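Local coordinates for protein geranyltranstransferase (Stenotrophomonas maltophilia, PDB 7LBJ) that probably condenses allylic diphosphates with isopentenyl diphosphate, using magnesium, to make farnesyl diphosphate or a longer prenyl diphosphate, at residues E206-Q211 and A279-E284; A272-I277 and A290-A295. All blocks are in the same frame, centred on the assembly; numbering follows the deposited sequence.

Contact 1 (E206-Q211 and A279-E284)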
ATOM      1  N   GLU A 206      25.238  -7.249   8.025  1.00 23.29           N
ATOM      2  CA  GLU A 206      24.294  -7.363   9.136  1.00 26.94           C
ATOM      3  C   GLU A 206      24.775  -6.739  10.440  1.00 24.09           C
ATOM      4  O   GLU A 206      23.942  -6.116  11.129  1.00 20.14           O
ATOM      5  CB  GLU A 206      23.928  -8.837   9.360  1.00 32.05           C
ATOM      6  CG  GLU A 206      24.062  -9.682   8.122  1.00 36.95           C
ATOM      7  CD  GLU A 206      23.575 -11.093   8.344  1.00 41.29           C
ATOM      8  OE1 GLU A 206      22.576 -11.233   9.077  1.00 39.86           O
ATOM      9  OE2 GLU A 206      24.185 -12.049   7.791  1.00 41.30           O
ATOM     10  N   PRO A 207      26.045  -6.876  10.861  1.00 27.97           N
ATOM     11  CA  PRO A 207      26.439  -6.245  12.130  1.00 29.77           C
ATOM     12  C   PRO A 207      26.317  -4.741  12.090  1.00 23.40           C
ATOM     13  O   PRO A 207      25.868  -4.129  13.060  1.00 20.63           O
ATOM     14  CB  PRO A 207      27.893  -6.702  12.314  1.00 27.88           C
ATOM     15  CG  PRO A 207      27.957  -7.984  11.584  1.00 31.20           C
ATOM     16  CD  PRO A 207      27.112  -7.768  10.364  1.00 26.65           C
ATOM     17  N   GLN A 208      26.689  -4.126  10.972  1.00 22.57           N
ATOM     18  CA  GLN A 208      26.511  -2.693  10.847  1.00 23.02           C
ATOM     19  C   GLN A 208      25.042  -2.311  10.718  1.00 20.47           C
ATOM     20  O   GLN A 208      24.631  -1.245  11.191  1.00 16.19           O
ATOM     21  CB  GLN A 208      27.287  -2.198   9.645  1.00 25.21           C
ATOM     22  CG  GLN A 208      27.632  -0.783   9.777  1.00 26.93           C
ATOM     23  CD  GLN A 208      28.669  -0.378   8.783  1.00 29.87           C
ATOM     24  OE1 GLN A 208      29.058  -1.167   7.907  1.00 29.84           O
ATOM     25  NE2 GLN A 208      29.137   0.866   8.899  1.00 28.81           N
ATOM     26  N   LEU A 209      24.233  -3.147  10.070  1.00 16.34           N
ATOM     27  CA  LEU A 209      22.798  -2.875  10.051  1.00 15.84           C
ATOM     28  C   LEU A 209      22.233  -2.881  11.461  1.00 13.74           C
ATOM     29  O   LEU A 209      21.403  -2.033  11.806  1.00 15.31           O
ATOM     30  CB  LEU A 209      22.064  -3.900   9.168  1.00 14.86           C
ATOM     31  CG  LEU A 209      22.389  -3.728   7.685  1.00 17.47           C
ATOM     32  CD1 LEU A 209      21.941  -4.924   6.901  1.00 20.93           C
ATOM     33  CD2 LEU A 209      21.675  -2.478   7.179  1.00 18.45           C
ATOM     34  N   ALA A 210      22.671  -3.836  12.296  1.00 15.33           N
ATOM     35  CA  ALA A 210      22.143  -3.917  13.653  1.00 14.98           C
ATOM     36  C   ALA A 210      22.585  -2.725  14.488  1.00 15.84           C
ATOM     37  O   ALA A 210      21.819  -2.192  15.300  1.00 14.29           O
ATOM     38  CB  ALA A 210      22.596  -5.225  14.306  1.00 20.40           C
ATOM     39  N   GLN A 211      23.825  -2.300  14.317  1.00 15.81           N
ATOM     40  CA  GLN A 211      24.301  -1.120  15.037  1.00 16.87           C
ATOM     41  C   GLN A 211      23.493   0.127  14.654  1.00 15.71           C
ATOM     42  O   GLN A 211      23.045   0.895  15.520  1.00 15.96           O
ATOM     43  CB  GLN A 211      25.787  -0.947  14.731  1.00 17.82           C
ATOM     44  CG  GLN A 211      26.436   0.315  15.265  1.00 20.50           C
ATOM     45  CD  GLN A 211      27.819   0.467  14.654  1.00 27.98           C
ATOM     46  OE1 GLN A 211      27.943   0.815  13.489  1.00 28.10           O
ATOM     47  NE2 GLN A 211      28.851   0.131  15.410  1.00 30.94           N
ATOM     48  N   ALA A 279      30.076   6.761  17.785  1.00 22.59           N
ATOM     49  CA  ALA A 279      31.269   7.497  18.196  1.00 24.74           C
ATOM     50  C   ALA A 279      32.523   7.078  17.429  1.00 24.57           C
ATOM     51  O   ALA A 279      33.459   7.876  17.309  1.00 24.73           O
ATOM     52  CB  ALA A 279      31.489   7.336  19.707  1.00 24.14           C
ATOM     53  N   ARG A 280      32.567   5.866  16.887  1.00 25.43           N
ATOM     54  CA  ARG A 280      33.802   5.424  16.256  1.00 28.57           C
ATOM     55  C   ARG A 280      33.915   5.832  14.793  1.00 26.47           C
ATOM     56  O   ARG A 280      35.000   5.695  14.214  1.00 27.34           O
ATOM     57  CB  ARG A 280      33.942   3.908  16.384  1.00 28.58           C
ATOM     58  CG  ARG A 280      34.285   3.459  17.804  1.00 37.32           C
ATOM     59  CD  ARG A 280      34.244   1.954  17.898  1.00 40.28           C
ATOM     60  NE  ARG A 280      34.532   1.471  19.242  1.00 50.50           N
ATOM     61  CZ  ARG A 280      34.168   0.277  19.689  1.00 49.33           C
ATOM     62  NH1 ARG A 280      33.445  -0.545  18.943  1.00 45.82           N
ATOM     63  NH2 ARG A 280      34.544  -0.105  20.908  1.00 43.05           N
ATOM     64  N   TYR A 281      32.839   6.338  14.195  1.00 22.00           N
ATOM     65  CA  TYR A 281      32.867   6.760  12.804  1.00 25.92           C
ATOM     66  C   TYR A 281      33.603   8.085  12.656  1.00 27.41           C
ATOM     67  O   TYR A 281      33.718   8.876  13.596  1.00 24.73           O
ATOM     68  CB  TYR A 281      31.452   6.927  12.258  1.00 21.44           C
ATOM     69  CG  TYR A 281      30.678   5.638  12.036  1.00 24.82           C
ATOM     70  CD1 TYR A 281      29.931   5.071  13.064  1.00 24.02           C
ATOM     71  CD2 TYR A 281      30.663   5.008  10.789  1.00 29.94           C
ATOM     72  CE1 TYR A 281      29.222   3.901  12.875  1.00 25.48           C
ATOM     73  CE2 TYR A 281      29.940   3.841  10.589  1.00 30.09           C
ATOM     74  CZ  TYR A 281      29.225   3.296  11.638  1.00 29.43           C
ATOM     75  OH  TYR A 281      28.502   2.135  11.465  1.00 29.53           O
ATOM     76  N   GLY A 282      34.088   8.332  11.444  1.00 27.66           N
ATOM     77  CA  GLY A 282      34.652   9.614  11.088  1.00 26.08           C
ATOM     78  C   GLY A 282      33.571  10.554  10.592  1.00 28.08           C
ATOM     79  O   GLY A 282      32.381  10.394  10.884  1.00 20.98           O
ATOM     80  N   GLU A 283      34.002  11.534   9.795  1.00 24.06           N
ATOM     81  CA  GLU A 283      33.104  12.586   9.335  1.00 25.62           C
ATOM     82  C   GLU A 283      31.939  12.055   8.530  1.00 22.12           C
ATOM     83  O   GLU A 283      30.932  12.753   8.398  1.00 22.90           O
ATOM     84  CB  GLU A 283      33.856  13.599   8.475  1.00 28.59           C
ATOM     85  CG  GLU A 283      34.373  14.773   9.247  1.00 38.12           C
ATOM     86  CD  GLU A 283      35.182  15.682   8.373  1.00 42.60           C
ATOM     87  OE1 GLU A 283      34.600  16.260   7.432  1.00 46.22           O
ATOM     88  OE2 GLU A 283      36.400  15.785   8.608  1.00 50.46           O
ATOM     89  N   GLU A 284      32.062  10.850   7.972  1.00 22.31           N
ATOM     90  CA  GLU A 284      30.980  10.296   7.174  1.00 24.52           C
ATOM     91  C   GLU A 284      29.705  10.115   7.989  1.00 22.94           C
ATOM     92  O   GLU A 284      28.622  10.067   7.403  1.00 22.64           O
ATOM     93  CB  GLU A 284      31.411   8.966   6.541  1.00 21.05           C
ATOM     94  CG  GLU A 284      31.583   7.786   7.527  1.00 20.76           C
ATOM     95  CD  GLU A 284      32.930   7.743   8.261  1.00 26.59           C
ATOM     96  OE1 GLU A 284      33.733   8.690   8.143  1.00 25.20           O
ATOM     97  OE2 GLU A 284      33.180   6.748   8.980  1.00 27.51           O
TER

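Contact 2 (A272-I277 and A290-A295)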
ATOM      1  N   ALA A 272      22.459  11.292  24.349  1.00 18.17           N
ATOM      2  CA  ALA A 272      23.780  10.742  24.601  1.00 19.74           C
ATOM      3  C   ALA A 272      23.919   9.353  23.990  1.00 18.89           C
ATOM      4  O   ALA A 272      24.963   9.017  23.419  1.00 18.54           O
ATOM      5  CB  ALA A 272      24.053  10.698  26.102  1.00 17.08           C
ATOM      6  N   ARG A 273      22.868   8.536  24.089  1.00 17.09           N
ATOM      7  CA  ARG A 273      22.933   7.183  23.554  1.00 15.32           C
ATOM      8  C   ARG A 273      23.183   7.204  22.049  1.00 17.29           C
ATOM      9  O   ARG A 273      24.042   6.479  21.540  1.00 18.84           O
ATOM     10  CB  ARG A 273      21.635   6.432  23.861  1.00 15.79           C
ATOM     11  CG  ARG A 273      21.769   4.930  23.655  1.00 15.80           C
ATOM     12  CD  ARG A 273      20.401   4.310  23.437  1.00 17.92           C
ATOM     13  NE  ARG A 273      19.536   4.500  24.601  1.00 18.51           N
ATOM     14  CZ  ARG A 273      18.305   4.016  24.693  1.00 19.70           C
ATOM     15  NH1 ARG A 273      17.776   3.270  23.722  1.00 17.11           N
ATOM     16  NH2 ARG A 273      17.583   4.287  25.778  1.00 18.61           N
ATOM     17  N   MET A 274      22.454   8.053  21.325  1.00 16.67           N
ATOM     18  CA  MET A 274      22.631   8.122  19.878  1.00 15.79           C
ATOM     19  C   MET A 274      24.066   8.482  19.518  1.00 16.50           C
ATOM     20  O   MET A 274      24.674   7.841  18.656  1.00 16.95           O
ATOM     21  CB  MET A 274      21.640   9.120  19.265  1.00 14.48           C
ATOM     22  CG  MET A 274      20.222   8.570  19.227  1.00 17.26           C
ATOM     23  SD  MET A 274      19.075   9.667  18.373  1.00 17.20           S
ATOM     24  CE  MET A 274      19.072  11.069  19.513  1.00 17.95           C
ATOM     25  N   GLN A 275      24.636   9.496  20.184  1.00 16.74           N
ATOM     26  CA  GLN A 275      26.001   9.888  19.850  1.00 21.45           C
ATOM     27  C   GLN A 275      27.002   8.781  20.184  1.00 23.32           C
ATOM     28  O   GLN A 275      27.940   8.546  19.415  1.00 19.03           O
ATOM     29  CB  GLN A 275      26.358  11.198  20.544  1.00 23.31           C
ATOM     30  CG  GLN A 275      25.480  12.398  20.079  1.00 26.11           C
ATOM     31  CD  GLN A 275      25.510  12.676  18.563  1.00 27.76           C
ATOM     32  OE1 GLN A 275      26.563  12.608  17.920  1.00 25.45           O
ATOM     33  NE2 GLN A 275      24.345  13.012  17.995  1.00 22.94           N
ATOM     34  N   SER A 276      26.807   8.069  21.305  1.00 18.49           N
ATOM     35  CA  SER A 276      27.733   6.990  21.669  1.00 17.27           C
ATOM     36  C   SER A 276      27.741   5.858  20.643  1.00 18.22           C
ATOM     37  O   SER A 276      28.773   5.189  20.464  1.00 17.96           O
ATOM     38  CB  SER A 276      27.366   6.414  23.041  1.00 22.80           C
ATOM     39  OG  SER A 276      26.218   5.564  22.910  1.00 21.32           O
ATOM     40  N   ILE A 277      26.599   5.588  20.008  1.00 17.09           N
ATOM     41  CA  ILE A 277      26.522   4.469  19.061  1.00 15.69           C
ATOM     42  C   ILE A 277      27.379   4.752  17.840  1.00 18.27           C
ATOM     43  O   ILE A 277      27.995   3.838  17.277  1.00 18.35           O
ATOM     44  CB  ILE A 277      25.063   4.175  18.666  1.00 13.80           C
ATOM     45  CG1 ILE A 277      24.273   3.696  19.886  1.00 15.23           C
ATOM     46  CG2 ILE A 277      24.980   3.086  17.551  1.00 17.68           C
ATOM     47  CD1 ILE A 277      22.763   3.826  19.709  1.00 11.52           C
ATOM     48  N   ALA A 290      23.859  14.747  12.988  1.00 18.24           N
ATOM     49  CA  ALA A 290      23.102  15.989  13.015  1.00 20.85           C
ATOM     50  C   ALA A 290      21.605  15.747  12.976  1.00 20.64           C
ATOM     51  O   ALA A 290      20.841  16.580  13.483  1.00 20.86           O
ATOM     52  CB  ALA A 290      23.533  16.905  11.859  1.00 21.60           C
ATOM     53  N   LEU A 291      21.161  14.640  12.374  1.00 18.52           N
ATOM     54  CA  LEU A 291      19.746  14.289  12.463  1.00 18.30           C
ATOM     55  C   LEU A 291      19.371  13.922  13.892  1.00 19.48           C
ATOM     56  O   LEU A 291      18.280  14.259  14.360  1.00 18.55           O
ATOM     57  CB  LEU A 291      19.405  13.142  11.501  1.00 17.65           C
ATOM     58  CG  LEU A 291      19.563  13.472  10.017  1.00 18.77           C
ATOM     59  CD1 LEU A 291      19.396  12.228   9.140  1.00 18.42           C
ATOM     60  CD2 LEU A 291      18.569  14.557   9.604  1.00 20.96           C
ATOM     61  N   ALA A 292      20.279  13.256  14.607  1.00 17.17           N
ATOM     62  CA  ALA A 292      20.048  12.973  16.018  1.00 22.39           C
ATOM     63  C   ALA A 292      19.912  14.266  16.815  1.00 21.33           C
ATOM     64  O   ALA A 292      19.006  14.407  17.644  1.00 21.15           O
ATOM     65  CB  ALA A 292      21.183  12.106  16.571  1.00 16.22           C
ATOM     66  N   THR A 293      20.800  15.230  16.567  1.00 19.09           N
ATOM     67  CA  THR A 293      20.704  16.513  17.253  1.00 21.39           C
ATOM     68  C   THR A 293      19.404  17.234  16.909  1.00 23.94           C
ATOM     69  O   THR A 293      18.761  17.809  17.787  1.00 24.90           O
ATOM     70  CB  THR A 293      21.917  17.377  16.896  1.00 25.29           C
ATOM     71  OG1 THR A 293      23.114  16.683  17.282  1.00 22.98           O
ATOM     72  CG2 THR A 293      21.855  18.738  17.589  1.00 28.27           C
ATOM     73  N   LEU A 294      18.992  17.211  15.634  1.00 27.46           N
ATOM     74  CA  LEU A 294      17.722  17.839  15.266  1.00 24.32           C
ATOM     75  C   LEU A 294      16.545  17.172  15.969  1.00 26.83           C
ATOM     76  O   LEU A 294      15.598  17.846  16.381  1.00 28.10           O
ATOM     77  CB  LEU A 294      17.516  17.786  13.754  1.00 29.09           C
ATOM     78  CG  LEU A 294      18.376  18.760  12.945  1.00 35.99           C
ATOM     79  CD1 LEU A 294      18.102  18.553  11.457  1.00 37.55           C
ATOM     80  CD2 LEU A 294      18.137  20.220  13.359  1.00 37.76           C
ATOM     81  N   ALA A 295      16.586  15.846  16.114  1.00 23.99           N
ATOM     82  CA  ALA A 295      15.490  15.158  16.785  1.00 27.01           C
ATOM     83  C   ALA A 295      15.375  15.573  18.249  1.00 25.23           C
ATOM     84  O   ALA A 295      14.286  15.502  18.826  1.00 31.09           O
ATOM     85  CB  ALA A 295      15.668  13.642  16.671  1.00 26.56           C
TER

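Contact 1 (E206-Q211 and A279-E284)
A small polar contact at the protein surface joins Gln208 and Gln211, in the first turns of helix 206-233, to Tyr281, in the loop between helix 260-277 and helix 286-297. All of it converges on one atom, the phenol oxygen. Gln208 NE2 donates to Tyr281 OH over 2.9 Å in a fairly straight bond, with an N-H...O angle of 158°. The acceptor lies close to the amide plane of Gln208, and NE2 in turn sits at the edge of the tyrosine ring, in its plane. Tyr281 OH is placed to donate to Gln211 OE1, though the 2.5 Å refined between them is too short to be taken literally. The amide of Gln211 is turned steeply to the ring, 67° between planes. Taken this way, the hydroxyl would accept from one glutamine and donate to the other, a double role open to a phenol; the amide can supply an N-H or a carbonyl oxygen.

The enzyme has the largely helical fold of the polyprenyl synthetases, and here the beginning of a long helix is tied to a connection near the end of the chain. Spaced three residues apart, the two glutamines leave the same side of their helix, and each reaches outward as an extended chain with CG anti to the backbone N (chi1 174° for Gln211). That length is needed: the CA atoms of Gln208 and Tyr281 are 11.6 Å apart. Just after the tyrosine, Gly282 N bonds to Glu284 OE2 at 3.1 Å, approaching from above the carboxylate plane. Arg289 holds the carbonyl oxygens of Tyr281 and Gly282, and Leu66 and Phe67 touch the side chains of Tyr281 and Gln208, respectively.

Contact 2 (A272-I277 and A290-A295)
Gln275 NE2 and Thr293 OG1 both hydrogen-bond the carbonyl oxygen of Arg289, which lies one helical turn before Thr293. The glutamine thereby reaches from helix 260-277 to the backbone of helix 286-297, while the threonine turns its hydroxyl back on its own helix. Between themselves the two polar atoms stay 3.9 Å apart, Gln275 NE2 to Thr293 OG1, too far for a direct bond. A bend at chi2 (-57°) carries the amide of Gln275 across, where NE2 also rests 3.6 Å from Ala292 CB.

Beside these polar groups the packing is apolar. Met274 lays SD 3.7 Å from Ala292 CB, and a turn at chi3 (-67°) folds its methyl back, so that CE too reaches Ala292 CB at 3.8 Å. Long and flexible methionine fits against the small alanine, which lets the backbones come near: the CA atoms of Met274 and Ala292 are 6.7 Å apart. The helices form an antiparallel hairpin; the axes of segments 272-277 and 290-295 run almost exactly opposed and come within 9.9 Å.

Met274 also packs on Phe215, Ala218 and Leu219 of helix 206-233, whereas Leu291 packs against helix 55-65 and, with Ala290 and Leu294, against Phe15 of helix 11-29.

How the contacts relate
Contact 2 joins the two arms of a helical hairpin, and contact 1 ties the loop connecting those arms to helix 206-233, the helix that Met274 also packs against. Their centres lie about 13 Å apart, and they meet directly where Gln211 O packs against Ile277 CG2. The two differ in chemistry as in depth. At the surface, contact 1 depends on hydrogen bonds between long polar side chains, with no buried residue among those that touch; contact 2 is partly buried and sets a methionine against an alanine, with the Gln275 amide and Thr293 hydroxyl on the partly exposed side. Arg289 serves both, its guanidinium binding loop carbonyls beside contact 1 and its own carbonyl accepting bonds at contact 2.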